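Local structure of aminotransferase (Bacillus subtilis, 6L1O) at residues 190-195 / 201-206; 219-224 / 228-233. The protein is a pyridoxal-phosphate-dependent aminotransferase that serves in the biosynthesis of the dipeptide antibiotic bacilysin. One frame throughout, in Å; residues are numbered along the deposited sequence.

Contact 1 of 2, residues 190-195 / 201-206. With PLP (pyridoxal-5'-phosphate), chain E.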
loop_
_atom_site.group_PDB
_atom_site.type_symbol
_atom_site.label_atom_id
_atom_site.label_comp_id
_atom_site.label_asym_id
_atom_site.label_seq_id
_atom_site.Cartn_x
_atom_site.Cartn_y
_atom_site.Cartn_z
ATOM N N ALA B 190 -6.133 -28.805 -11.205
ATOM C CA ALA B 190 -5.659 -29.173 -12.540
ATOM C C ALA B 190 -6.708 -28.846 -13.585
ATOM O O ALA B 190 -6.393 -28.354 -14.654
ATOM C CB ALA B 190 -5.292 -30.658 -12.589
ATOM N N LYS B 191 -7.947 -29.113 -13.227
ATOM C CA LYS B 191 -9.099 -28.854 -14.049
ATOM C C LYS B 191 -9.284 -27.365 -14.301
ATOM O O LYS B 191 -9.451 -26.918 -15.420
ATOM C CB LYS B 191 -10.311 -29.432 -13.318
ATOM C CG LYS B 191 -11.502 -29.780 -14.141
ATOM C CD LYS B 191 -12.380 -30.731 -13.353
ATOM C CE LYS B 191 -13.759 -30.929 -13.953
ATOM N NZ LYS B 191 -14.476 -32.002 -13.181
ATOM N N ALA B 192 -9.253 -26.596 -13.217
ATOM C CA ALA B 192 -9.291 -25.144 -13.267
ATOM C C ALA B 192 -8.201 -24.584 -14.195
ATOM O O ALA B 192 -8.474 -23.689 -14.959
ATOM C CB ALA B 192 -9.144 -24.565 -11.858
ATOM N N ALA B 193 -6.980 -25.098 -14.074
ATOM C CA ALA B 193 -5.877 -24.597 -14.829
ATOM C C ALA B 193 -6.021 -24.956 -16.324
ATOM O O ALA B 193 -5.675 -24.156 -17.213
ATOM C CB ALA B 193 -4.559 -25.098 -14.286
ATOM N N ALA B 194 -6.516 -26.157 -16.572
ATOM C CA ALA B 194 -6.842 -26.603 -17.930
ATOM C C ALA B 194 -7.898 -25.720 -18.580
ATOM O O ALA B 194 -7.730 -25.277 -19.714
ATOM C CB ALA B 194 -7.309 -28.060 -17.914
ATOM N N PHE B 195 -8.954 -25.413 -17.831
ATOM C CA PHE B 195 -10.000 -24.532 -18.305
ATOM C C PHE B 195 -9.504 -23.092 -18.628
ATOM O O PHE B 195 -9.867 -22.491 -19.628
ATOM C CB PHE B 195 -11.128 -24.487 -17.274
ATOM C CG PHE B 195 -12.345 -23.774 -17.736
ATOM C CD1 PHE B 195 -13.294 -24.441 -18.536
ATOM C CD2 PHE B 195 -12.564 -22.420 -17.399
ATOM C CE1 PHE B 195 -14.448 -23.781 -18.945
ATOM C CE2 PHE B 195 -13.699 -21.751 -17.831
ATOM C CZ PHE B 195 -14.639 -22.439 -18.613
ATOM N N ILE B 201 -7.714 -17.269 -19.656
ATOM C CA ILE B 201 -8.165 -16.577 -18.443
ATOM C C ILE B 201 -7.010 -16.621 -17.432
ATOM O O ILE B 201 -6.435 -17.661 -17.204
ATOM C CB ILE B 201 -9.408 -17.262 -17.861
ATOM C CG1 ILE B 201 -10.463 -17.422 -18.973
ATOM C CG2 ILE B 201 -9.987 -16.430 -16.685
ATOM C CD1 ILE B 201 -11.735 -18.139 -18.582
ATOM N N HIS B 202 -6.662 -15.472 -16.867
ATOM C CA HIS B 202 -5.704 -15.407 -15.787
ATOM C C HIS B 202 -6.370 -15.866 -14.478
ATOM O O HIS B 202 -7.418 -15.345 -14.079
ATOM C CB HIS B 202 -5.173 -14.000 -15.613
ATOM C CG HIS B 202 -4.472 -13.456 -16.819
ATOM N ND1 HIS B 202 -5.008 -12.455 -17.603
ATOM C CD2 HIS B 202 -3.278 -13.756 -17.358
ATOM C CE1 HIS B 202 -4.175 -12.177 -18.588
ATOM N NE2 HIS B 202 -3.097 -12.926 -18.431
ATOM N N LEU B 203 -5.719 -16.789 -13.805
ATOM C CA LEU B 203 -6.286 -17.432 -12.611
ATOM C C LEU B 203 -5.561 -16.981 -11.325
ATOM O O LEU B 203 -4.392 -17.206 -11.204
ATOM C CB LEU B 203 -6.176 -18.934 -12.770
ATOM C CG LEU B 203 -7.149 -19.832 -11.991
ATOM C CD1 LEU B 203 -6.999 -21.289 -12.425
ATOM C CD2 LEU B 203 -6.958 -19.694 -10.476
ATOM N N ILE B 204 -6.280 -16.356 -10.392
ATOM C CA ILE B 204 -5.706 -15.960 -9.134
ATOM C C ILE B 204 -6.315 -16.830 -8.060
ATOM O O ILE B 204 -7.534 -16.778 -7.831
ATOM C CB ILE B 204 -5.925 -14.459 -8.795
ATOM C CG1 ILE B 204 -5.236 -13.528 -9.839
ATOM C CG2 ILE B 204 -5.424 -14.092 -7.388
ATOM C CD1 ILE B 204 -3.768 -13.851 -10.115
ATOM N N HIS B 205 -5.468 -17.610 -7.380
ATOM C CA HIS B 205 -6.005 -18.406 -6.285
ATOM C C HIS B 205 -5.699 -17.732 -4.961
ATOM O O HIS B 205 -4.526 -17.421 -4.688
ATOM C CB HIS B 205 -5.432 -19.802 -6.295
ATOM C CG HIS B 205 -5.946 -20.651 -5.181
ATOM N ND1 HIS B 205 -5.129 -21.184 -4.219
ATOM C CD2 HIS B 205 -7.202 -20.980 -4.835
ATOM C CE1 HIS B 205 -5.853 -21.834 -3.343
ATOM N NE2 HIS B 205 -7.117 -21.727 -3.695
ATOM N N ASP B 206 -6.724 -17.533 -4.157
ATOM C CA ASP B 206 -6.607 -16.839 -2.888
ATOM C C ASP B 206 -6.368 -17.950 -1.824
ATOM O O ASP B 206 -7.292 -18.708 -1.482
ATOM C CB ASP B 206 -7.876 -16.016 -2.622
ATOM C CG ASP B 206 -7.807 -15.167 -1.365
ATOM O OD1 ASP B 206 -6.851 -15.306 -0.565
ATOM O OD2 ASP B 206 -8.735 -14.345 -1.156
HETATM N N1 PLP E . -8.725 -13.582 1.235
HETATM C C2 PLP E . -9.739 -14.003 2.012
HETATM C C2A PLP E . -10.892 -14.778 1.444
HETATM C C3 PLP E . -9.797 -13.619 3.404
HETATM O O3 PLP E . -10.793 -13.957 4.231
HETATM C C4 PLP E . -8.679 -12.895 3.894
HETATM C C4A PLP E . -8.947 -12.213 5.211
HETATM C C5 PLP E . -7.609 -12.486 2.994
HETATM C C6 PLP E . -7.676 -12.897 1.671
HETATM C C5A PLP E . -6.372 -11.785 3.470
HETATM O O4P PLP E . -6.539 -10.533 3.974
HETATM P P PLP E . -5.227 -9.607 4.286
HETATM O O1P PLP E . -5.485 -8.342 3.548
HETATM O O2P PLP E . -3.946 -10.325 3.918
HETATM O O3P PLP E . -5.270 -9.418 5.776
#

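Contact 2 of 2, residues 219-224 / 228-233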
loop_
_atom_site.group_PDB
_atom_site.type_symbol
_atom_site.label_atom_id
_atom_site.label_comp_id
_atom_site.label_asym_id
_atom_site.label_seq_id
_atom_site.Cartn_x
_atom_site.Cartn_y
_atom_site.Cartn_z
ATOM N N ALA B 219 -3.595 -28.599 -0.373
ATOM C CA ALA B 219 -2.857 -28.471 -1.623
ATOM C C ALA B 219 -2.823 -26.999 -2.080
ATOM O O ALA B 219 -3.845 -26.301 -2.014
ATOM C CB ALA B 219 -3.474 -29.350 -2.694
ATOM N N SER B 220 -1.653 -26.539 -2.509
ATOM C CA SER B 220 -1.522 -25.272 -3.222
ATOM C C SER B 220 -2.021 -25.446 -4.675
ATOM O O SER B 220 -1.787 -26.480 -5.326
ATOM C CB SER B 220 -0.073 -24.802 -3.212
ATOM O OG SER B 220 0.207 -23.892 -4.312
ATOM N N PHE B 221 -2.676 -24.427 -5.202
ATOM C CA PHE B 221 -2.989 -24.352 -6.635
ATOM C C PHE B 221 -1.753 -24.669 -7.496
ATOM O O PHE B 221 -1.837 -25.336 -8.557
ATOM C CB PHE B 221 -3.555 -22.945 -6.942
ATOM C CG PHE B 221 -3.659 -22.601 -8.407
ATOM C CD1 PHE B 221 -4.447 -23.347 -9.270
ATOM C CD2 PHE B 221 -2.976 -21.497 -8.923
ATOM C CE1 PHE B 221 -4.532 -23.027 -10.623
ATOM C CE2 PHE B 221 -3.069 -21.157 -10.259
ATOM C CZ PHE B 221 -3.826 -21.949 -11.115
ATOM N N LEU B 222 -0.596 -24.215 -7.046
ATOM C CA LEU B 222 0.629 -24.371 -7.807
ATOM C C LEU B 222 1.162 -25.802 -7.871
ATOM O O LEU B 222 2.149 -26.047 -8.517
ATOM C CB LEU B 222 1.718 -23.429 -7.287
ATOM C CG LEU B 222 1.380 -21.930 -7.369
ATOM C CD1 LEU B 222 2.569 -21.180 -6.830
ATOM C CD2 LEU B 222 1.081 -21.483 -8.800
ATOM N N GLU B 223 0.528 -26.729 -7.154
ATOM C CA GLU B 223 0.757 -28.149 -7.347
ATOM C C GLU B 223 0.193 -28.697 -8.667
ATOM O O GLU B 223 0.697 -29.655 -9.201
ATOM C CB GLU B 223 0.222 -28.945 -6.158
ATOM C CG GLU B 223 1.134 -28.804 -4.941
ATOM C CD GLU B 223 0.593 -29.496 -3.703
ATOM O OE1 GLU B 223 0.263 -30.699 -3.824
ATOM O OE2 GLU B 223 0.505 -28.846 -2.613
ATOM N N ALA B 224 -0.839 -28.064 -9.205
ATOM C CA ALA B 224 -1.444 -28.502 -10.451
ATOM C C ALA B 224 -0.550 -28.245 -11.653
ATOM O O ALA B 224 0.122 -27.225 -11.720
ATOM C CB ALA B 224 -2.764 -27.799 -10.647
ATOM N N LYS B 228 1.202 -22.638 -13.122
ATOM C CA LYS B 228 2.169 -21.563 -13.296
ATOM C C LYS B 228 2.066 -20.925 -14.667
ATOM O O LYS B 228 2.530 -19.811 -14.856
ATOM C CB LYS B 228 3.616 -22.056 -13.094
ATOM C CG LYS B 228 4.361 -21.449 -11.918
ATOM C CD LYS B 228 5.721 -22.144 -11.787
ATOM C CE LYS B 228 6.280 -21.991 -10.397
ATOM N NZ LYS B 228 7.644 -22.583 -10.353
ATOM N N THR B 229 1.515 -21.660 -15.620
ATOM C CA THR B 229 1.292 -21.185 -16.960
ATOM C C THR B 229 0.146 -20.190 -17.035
ATOM O O THR B 229 0.194 -19.306 -17.865
ATOM C CB THR B 229 0.947 -22.373 -17.916
ATOM O OG1 THR B 229 1.976 -23.367 -17.828
ATOM C CG2 THR B 229 0.797 -21.880 -19.375
ATOM N N VAL B 230 -0.880 -20.357 -16.178
ATOM C CA VAL B 230 -2.100 -19.577 -16.276
ATOM C C VAL B 230 -2.310 -18.573 -15.119
ATOM O O VAL B 230 -3.114 -17.629 -15.237
ATOM C CB VAL B 230 -3.344 -20.457 -16.389
ATOM C CG1 VAL B 230 -3.199 -21.461 -17.566
ATOM C CG2 VAL B 230 -3.611 -21.196 -15.073
ATOM N N GLY B 231 -1.579 -18.727 -14.015
ATOM C CA GLY B 231 -1.972 -17.935 -12.858
ATOM C C GLY B 231 -0.952 -17.749 -11.765
ATOM O O GLY B 231 0.222 -17.875 -11.965
ATOM N N ALA B 232 -1.464 -17.383 -10.612
ATOM C CA ALA B 232 -0.623 -17.066 -9.456
ATOM C C ALA B 232 -1.447 -17.325 -8.212
ATOM O O ALA B 232 -2.691 -17.377 -8.295
ATOM C CB ALA B 232 -0.192 -15.619 -9.489
ATOM N N GLU B 233 -0.756 -17.486 -7.097
ATOM C CA GLU B 233 -1.425 -17.758 -5.825
ATOM C C GLU B 233 -1.055 -16.625 -4.859
ATOM O O GLU B 233 0.097 -16.237 -4.786
ATOM C CB GLU B 233 -1.001 -19.106 -5.300
ATOM C CG GLU B 233 -1.576 -19.496 -3.958
ATOM C CD GLU B 233 -1.458 -21.000 -3.745
ATOM O OE1 GLU B 233 -2.462 -21.738 -3.996
ATOM O OE2 GLU B 233 -0.352 -21.413 -3.368
HETATM O O HOH W 1 2.255 -25.342 -12.362
#

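Contact 1 of 2, residues 190-195 / 201-206
The helical turn Ala192 to Phe195 packs on the start of strand 202-206, with the CA atoms of Ala193 and Leu203 7.5 Å apart and those of Phe195 and Ile201 8.2 Å apart. Leu203 does most of the touching. Its CG is swung anti to the backbone N (chi1 -156°), and the CD1 methyl reaches the helix at Ala192, 3.8 Å from the carbonyl O and 4.0 Å from CB. The methyl thus rests partly on main chain, and the small alanines probably help the helix sit close to the strand. One turn further along, the Phe195 ring leans over to Ile201: its CE2 carbon lies 4.2 Å from Ile201 CD1, the methyl arriving at a slant to the ring. Van der Waals packing alone makes up this small interface, 150 Å² in all. Met171 and Leu173 of strand 168-174 also pack on Leu203, Leu173 reaches Ala192 as well, and the Phe157 ring meets that of Phe195, their planes about 20° apart. At the far end of the strand, away from the helix, Asp206 turns its carboxylate to the cofactor, with OD2 2.5 Å from PLP N1. Tyr131 OH also bonds to this oxygen, and Asn174 ND2 holds the backbone O of Asp206. Strand 168-174, helix 186-199 and strand 202-206 form a beta-alpha-beta crossover, and this contact is its helix-on-sheet packing, within the large PLP-binding domain of the aminotransferase fold.

Contact 2 of 2, residues 219-224 / 228-233
Phe221 slides its ring alongside the bend where helix 227-230 gives way to strand 231-236, presenting its edge: CZ lies 4.0 Å from Val230 CG2, while CE2 is 4.3 Å from Gly231 CA and near Ala232 N. With CG anti to the backbone N (chi1 168°), the ring reaches the main chain of Gly231 and Ala232, and the Phe221 and Val230 side chains cross at about a right angle. Gly231 offers only its backbone to the ring edge. Leu222 adds a second apolar touch, its CG 4.2 Å from Glu233 CB. The polar half belongs to Glu233, whose extended chain brings both carboxylate oxygens to the loop. OE2 takes a hydrogen bond of 2.7 Å from Ser220 OG, and OE1 takes one of 3.0 Å from Phe221 N; both donors come on the syn side, 26 to 28° out of the carboxylate plane. With Tyr83 OH at OE2 and His205 ND1 at OE1, four hydrogen bonds hold this buried carboxylate, two on each oxygen. Ser220 OG also accepts from Leu222 N at 2.9 Å. At the other end a water bridges Ala224 O and Lys228 N, while Lys228 NZ bonds to Thr90 O and forms a salt bridge with Glu96. The Ser220 hydroxyl thus closes an ST turn leading into the 3-10 segment 221-223, which a buried strand carboxylate ties to the central sheet.

Overall arrangement
The two contacts follow one another along the chain, their centres about 7 Å apart, and meet on neighbouring parallel strands, 202-206 and 231-236, of the central mixed sheet. Strand pairing joins them through His205 N and Ala232 O, 2.9 Å apart, and side chains do so through His205 ND1 and Glu233 OE1 at 2.7 Å. Leu203 CD1 of contact 1 also packs against Phe221 CZ of contact 2 at 3.5 Å, merging the two apolar patches. Both strands run toward the cofactor: Asp206 touches PLP directly, whereas the Glu233 side chain stays about 11 Å from it, with Ser236, further along its strand, bonding to PLP.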